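Long-range contacts in apaG protein (Shewanella oneidensis, PDB 1TZA), which is of unknown function but belongs to the ApaG family, whose single all-beta domain is classed with the immunoglobulin-like E-set folds: residues T14-Q19 and Y28-T33; A43-T48 and G70-I75. All blocks are in the same frame, centred on the assembly; numbering follows the deposited sequence.

Interaction 1 of 2, residues T14-Q19 and Y28-T33; sequences TEYIEQ and YLFSYT
Tyr16 and Phe30 sit opposite each other across an antiparallel beta hairpin whose first strand carries a classic beta bulge. Ile17 and Glu18 share Leu29 opposite them: Leu29 O accepts from Ile17 N at 2.8 Å and, more weakly, from Glu18 N at 3.3 Å. Beyond the bulge Leu29 N returns a bond to Glu18 O, and before it Glu15 and Ser31 pair through two backbone bonds. Tyr16 carries its CG anti to the backbone N (chi1 172°), and its CD1 lies over one face of the Phe30 ring, toward the rim, with the planes at 54°. Farther out Tyr16 CE1 meets Tyr28 CB at 3.8 Å, and its OH comes to the edge of the Tyr28 ring. An alanine in place of Tyr16 would keep the CB contact but would probably leave the Phe30 face without CD1 and Tyr28 without the CE1 and OH that meet it. Gln19 runs alongside Tyr28, its amide nearly perpendicular to the ring. Thr14 and Phe30 pack on Leu119 of strand 109-120. The Glu18 carboxylate bonds Ser85 OG and Val69 N of the second subunit. Ile17, whose CB points toward the partner strand, touches Leu29 CD2 with CG2 at 4.0 Å, while Ile17 CD1 reaches Ser31 OG at 3.4 Å.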
# COMPACT_ATOMS: atom_id res chain seq x y z
N THR A 14 -4.83 -10.39 3.77
CA THR A 14 -4.47 -9.01 4.06
C THR A 14 -3.22 -8.89 4.90
O THR A 14 -2.74 -9.88 5.47
CB THR A 14 -5.59 -8.29 4.81
OG1 THR A 14 -5.78 -8.93 6.08
CG2 THR A 14 -6.87 -8.32 4.01
N GLU A 15 -2.71 -7.67 5.01
CA GLU A 15 -1.49 -7.42 5.76
C GLU A 15 -1.40 -5.98 6.26
O GLU A 15 -1.72 -5.03 5.52
CB GLU A 15 -0.30 -7.74 4.87
CG GLU A 15 1.04 -7.67 5.54
CD GLU A 15 2.15 -7.96 4.56
OE1 GLU A 15 2.11 -9.03 3.92
OE2 GLU A 15 3.06 -7.11 4.42
N TYR A 16 -1.00 -5.82 7.51
CA TYR A 16 -0.86 -4.48 8.07
C TYR A 16 0.50 -4.00 7.62
O TYR A 16 1.52 -4.60 7.95
CB TYR A 16 -0.92 -4.51 9.60
CG TYR A 16 -0.58 -3.18 10.23
CD1 TYR A 16 -1.22 -2.01 9.83
CD2 TYR A 16 0.39 -3.09 11.23
CE1 TYR A 16 -0.92 -0.78 10.42
CE2 TYR A 16 0.70 -1.86 11.83
CZ TYR A 16 0.04 -0.71 11.41
OH TYR A 16 0.35 0.51 11.98
N ILE A 17 0.52 -2.92 6.86
CA ILE A 17 1.79 -2.42 6.37
C ILE A 17 2.49 -1.46 7.31
O ILE A 17 3.55 -1.78 7.85
CB ILE A 17 1.60 -1.76 4.99
CG1 ILE A 17 0.91 -2.74 4.05
CG2 ILE A 17 2.95 -1.35 4.43
CD1 ILE A 17 1.61 -4.11 3.94
N GLU A 18 1.90 -0.30 7.55
CA GLU A 18 2.56 0.68 8.39
C GLU A 18 1.61 1.71 8.96
O GLU A 18 0.55 1.97 8.39
CB GLU A 18 3.64 1.37 7.55
CG GLU A 18 4.54 2.35 8.26
CD GLU A 18 5.53 2.98 7.30
OE1 GLU A 18 5.10 3.70 6.37
OE2 GLU A 18 6.75 2.74 7.45
N GLN A 19 1.99 2.29 10.09
CA GLN A 19 1.18 3.33 10.72
C GLN A 19 1.46 4.64 9.99
O GLN A 19 2.61 4.95 9.68
CB GLN A 19 1.57 3.46 12.20
CG GLN A 19 0.51 4.09 13.09
CD GLN A 19 0.93 4.14 14.55
OE1 GLN A 19 1.74 4.98 14.95
NE2 GLN A 19 0.40 3.22 15.35
N TYR A 28 -3.88 3.87 9.61
CA TYR A 28 -3.23 2.58 9.51
C TYR A 28 -3.31 2.07 8.08
O TYR A 28 -4.41 1.88 7.54
CB TYR A 28 -3.90 1.59 10.47
CG TYR A 28 -3.94 2.09 11.89
CD1 TYR A 28 -4.98 2.90 12.34
CD2 TYR A 28 -2.91 1.79 12.78
CE1 TYR A 28 -5.00 3.40 13.65
CE2 TYR A 28 -2.92 2.29 14.09
CZ TYR A 28 -3.96 3.09 14.51
OH TYR A 28 -3.96 3.58 15.79
N LEU A 29 -2.15 1.88 7.46
CA LEU A 29 -2.07 1.41 6.07
C LEU A 29 -2.09 -0.12 5.96
O LEU A 29 -1.23 -0.81 6.52
CB LEU A 29 -0.81 1.96 5.38
CG LEU A 29 -0.54 1.39 3.97
CD1 LEU A 29 -1.66 1.84 3.01
CD2 LEU A 29 0.81 1.87 3.46
N PHE A 30 -3.06 -0.63 5.22
CA PHE A 30 -3.22 -2.06 5.01
C PHE A 30 -3.11 -2.38 3.52
O PHE A 30 -3.41 -1.55 2.67
CB PHE A 30 -4.60 -2.53 5.47
CG PHE A 30 -4.76 -2.62 6.96
CD1 PHE A 30 -4.31 -3.75 7.65
CD2 PHE A 30 -5.38 -1.59 7.68
CE1 PHE A 30 -4.49 -3.86 9.04
CE2 PHE A 30 -5.56 -1.69 9.06
CZ PHE A 30 -5.12 -2.83 9.74
N SER A 31 -2.68 -3.59 3.22
CA SER A 31 -2.62 -4.04 1.85
C SER A 31 -3.54 -5.25 1.81
O SER A 31 -3.71 -5.93 2.83
CB SER A 31 -1.21 -4.47 1.44
OG SER A 31 -0.83 -5.68 2.08
N TYR A 32 -4.16 -5.49 0.66
CA TYR A 32 -4.99 -6.66 0.48
C TYR A 32 -4.69 -7.25 -0.90
O TYR A 32 -4.51 -6.52 -1.88
CB TYR A 32 -6.49 -6.34 0.64
CG TYR A 32 -7.05 -5.25 -0.26
CD1 TYR A 32 -7.30 -5.50 -1.60
CD2 TYR A 32 -7.34 -4.00 0.25
CE1 TYR A 32 -7.84 -4.51 -2.42
CE2 TYR A 32 -7.88 -3.01 -0.54
CZ TYR A 32 -8.12 -3.27 -1.88
OH TYR A 32 -8.66 -2.28 -2.67
N THR A 33 -4.57 -8.57 -0.94
CA THR A 33 -4.28 -9.29 -2.18
C THR A 33 -5.49 -10.15 -2.50
O THR A 33 -5.80 -11.11 -1.80
CB THR A 33 -3.03 -10.18 -2.02
OG1 THR A 33 -1.91 -9.35 -1.68
CG2 THR A 33 -2.74 -10.93 -3.32

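Interaction 2 of 2, residues A43-T48 and G70-I75; sequences AAKLET and GETPTI
Ala44 and Ile75 form a hydrogen-bonded antiparallel pair, Ile75 N giving to Ala44 O at 2.7 Å and Ala44 N to Ile75 O at 2.9 Å, and a third bond, Leu46 N to Pro73 O, extends the pairing to the residue before strand 74-75. The donor Ala44 N stands above the plane of the Ile75 carbonyl, 35° out of it. Between these bonds Lys45 and Thr74 sit as a non-hydrogen-bonded pair. Lys45 is fully extended, and its aliphatic chain crosses Thr72 and Thr74 obliquely: CG passes Thr74 OG1 at 3.7 Å, and CE reaches Thr72 OG1 at 3.5 Å. Thr74 puts CG2 anti to the backbone N, and that methyl meets Ala43 CB at 4.0 Å. The Thr72 CB lies against Leu46 O at 3.3 Å, and its CG2 reaches Glu47 O. Buried Leu46 lays its CB against CG and CD of the Pro73 ring. Leu46 and Ile75 both pack on Ile36 of strand 28-38, and Pro73 and Ile75 both touch Tyr81 of strand 79-89, so the apolar side of this pairing faces the other sheet. The arrangement is that of a short edge strand added to strand 44-55 in a two-sheet beta sandwich, as in E-set domains.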
# COMPACT_ATOMS: atom_id res chain seq x y z
N ALA A 43 -14.68 -17.09 -20.67
CA ALA A 43 -13.90 -15.98 -20.12
C ALA A 43 -14.80 -14.95 -19.44
O ALA A 43 -15.95 -14.76 -19.84
CB ALA A 43 -13.09 -15.31 -21.23
N ALA A 44 -14.27 -14.30 -18.41
CA ALA A 44 -15.01 -13.29 -17.66
C ALA A 44 -14.12 -12.06 -17.46
O ALA A 44 -12.97 -12.17 -17.04
CB ALA A 44 -15.45 -13.85 -16.31
N LYS A 45 -14.68 -10.89 -17.76
CA LYS A 45 -13.96 -9.64 -17.64
C LYS A 45 -14.44 -8.80 -16.47
O LYS A 45 -15.64 -8.52 -16.34
CB LYS A 45 -14.10 -8.86 -18.94
CG LYS A 45 -13.34 -7.56 -19.01
CD LYS A 45 -13.59 -6.91 -20.36
CE LYS A 45 -12.87 -5.59 -20.48
NZ LYS A 45 -13.22 -4.94 -21.77
N LEU A 46 -13.51 -8.41 -15.61
CA LEU A 46 -13.82 -7.59 -14.44
C LEU A 46 -13.89 -6.13 -14.88
O LEU A 46 -12.86 -5.52 -15.18
CB LEU A 46 -12.74 -7.78 -13.37
CG LEU A 46 -13.00 -7.23 -11.97
CD1 LEU A 46 -12.04 -7.87 -10.97
CD2 LEU A 46 -12.86 -5.71 -11.99
N GLU A 47 -15.09 -5.56 -14.91
CA GLU A 47 -15.23 -4.17 -15.33
C GLU A 47 -15.27 -3.14 -14.21
O GLU A 47 -14.64 -2.08 -14.32
CB GLU A 47 -16.48 -4.02 -16.21
CG GLU A 47 -16.32 -4.67 -17.58
CD GLU A 47 -17.48 -4.38 -18.51
OE1 GLU A 47 -17.31 -4.57 -19.73
OE2 GLU A 47 -18.55 -3.96 -18.03
N THR A 48 -15.99 -3.44 -13.14
CA THR A 48 -16.10 -2.50 -12.02
C THR A 48 -15.92 -3.13 -10.64
O THR A 48 -15.98 -4.35 -10.48
CB THR A 48 -17.46 -1.80 -11.98
OG1 THR A 48 -18.48 -2.79 -11.77
CG2 THR A 48 -17.74 -1.05 -13.28
N GLY A 70 -6.16 -0.03 -12.05
CA GLY A 70 -5.93 0.45 -13.40
C GLY A 70 -6.31 -0.41 -14.58
O GLY A 70 -6.20 0.03 -15.72
N GLU A 71 -6.75 -1.64 -14.34
CA GLU A 71 -7.14 -2.48 -15.46
C GLU A 71 -8.44 -3.23 -15.23
O GLU A 71 -8.88 -3.43 -14.10
CB GLU A 71 -6.04 -3.50 -15.80
CG GLU A 71 -5.57 -4.36 -14.65
CD GLU A 71 -5.01 -5.70 -15.12
OE1 GLU A 71 -4.04 -6.20 -14.51
OE2 GLU A 71 -5.55 -6.26 -16.09
N THR A 72 -9.04 -3.60 -16.36
CA THR A 72 -10.28 -4.37 -16.43
C THR A 72 -9.77 -5.67 -17.05
O THR A 72 -9.83 -5.85 -18.27
CB THR A 72 -11.30 -3.67 -17.37
OG1 THR A 72 -10.74 -3.53 -18.68
CG2 THR A 72 -11.67 -2.29 -16.85
N PRO A 73 -9.24 -6.58 -16.22
CA PRO A 73 -8.70 -7.86 -16.69
C PRO A 73 -9.70 -8.91 -17.17
O PRO A 73 -10.81 -9.03 -16.65
CB PRO A 73 -7.91 -8.34 -15.48
CG PRO A 73 -8.82 -7.93 -14.34
CD PRO A 73 -9.23 -6.52 -14.75
N THR A 74 -9.30 -9.66 -18.19
CA THR A 74 -10.14 -10.73 -18.71
C THR A 74 -9.56 -12.01 -18.13
O THR A 74 -8.38 -12.31 -18.31
CB THR A 74 -10.14 -10.76 -20.25
OG1 THR A 74 -10.78 -9.57 -20.75
CG2 THR A 74 -10.90 -11.98 -20.77
N ILE A 75 -10.38 -12.73 -17.39
CA ILE A 75 -9.95 -13.97 -16.75
C ILE A 75 -10.54 -15.14 -17.52
O ILE A 75 -11.76 -15.36 -17.50
CB ILE A 75 -10.45 -14.03 -15.30
CG1 ILE A 75 -10.19 -12.70 -14.60
CG2 ILE A 75 -9.76 -15.15 -14.56
CD1 ILE A 75 -10.89 -12.55 -13.27

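Interactions 1 and 2 lie in different sheets of the same domain, their centres 24 Å apart and their nearest atoms about 10 Å apart, without touching. They follow one another along the chain, the first hairpin closing before strand 44-55 begins. Both are partly buried and antiparallel, yet 14-19 with 28-33 joins two long neighbouring strands, whereas 43-48 with 70-75 ties a long strand to a brief one, with 21 residues between the segments. Aromatic rings fill one face of interaction 1, with Ile17 and Leu29 meeting at the bulge; it also reaches the second subunit. Interaction 2 relies on small, aliphatic and threonine side chains, and no other chain of the assembly touches it. Strand 28-38 serves both, pairing in the first and packing through Ile36 on the second.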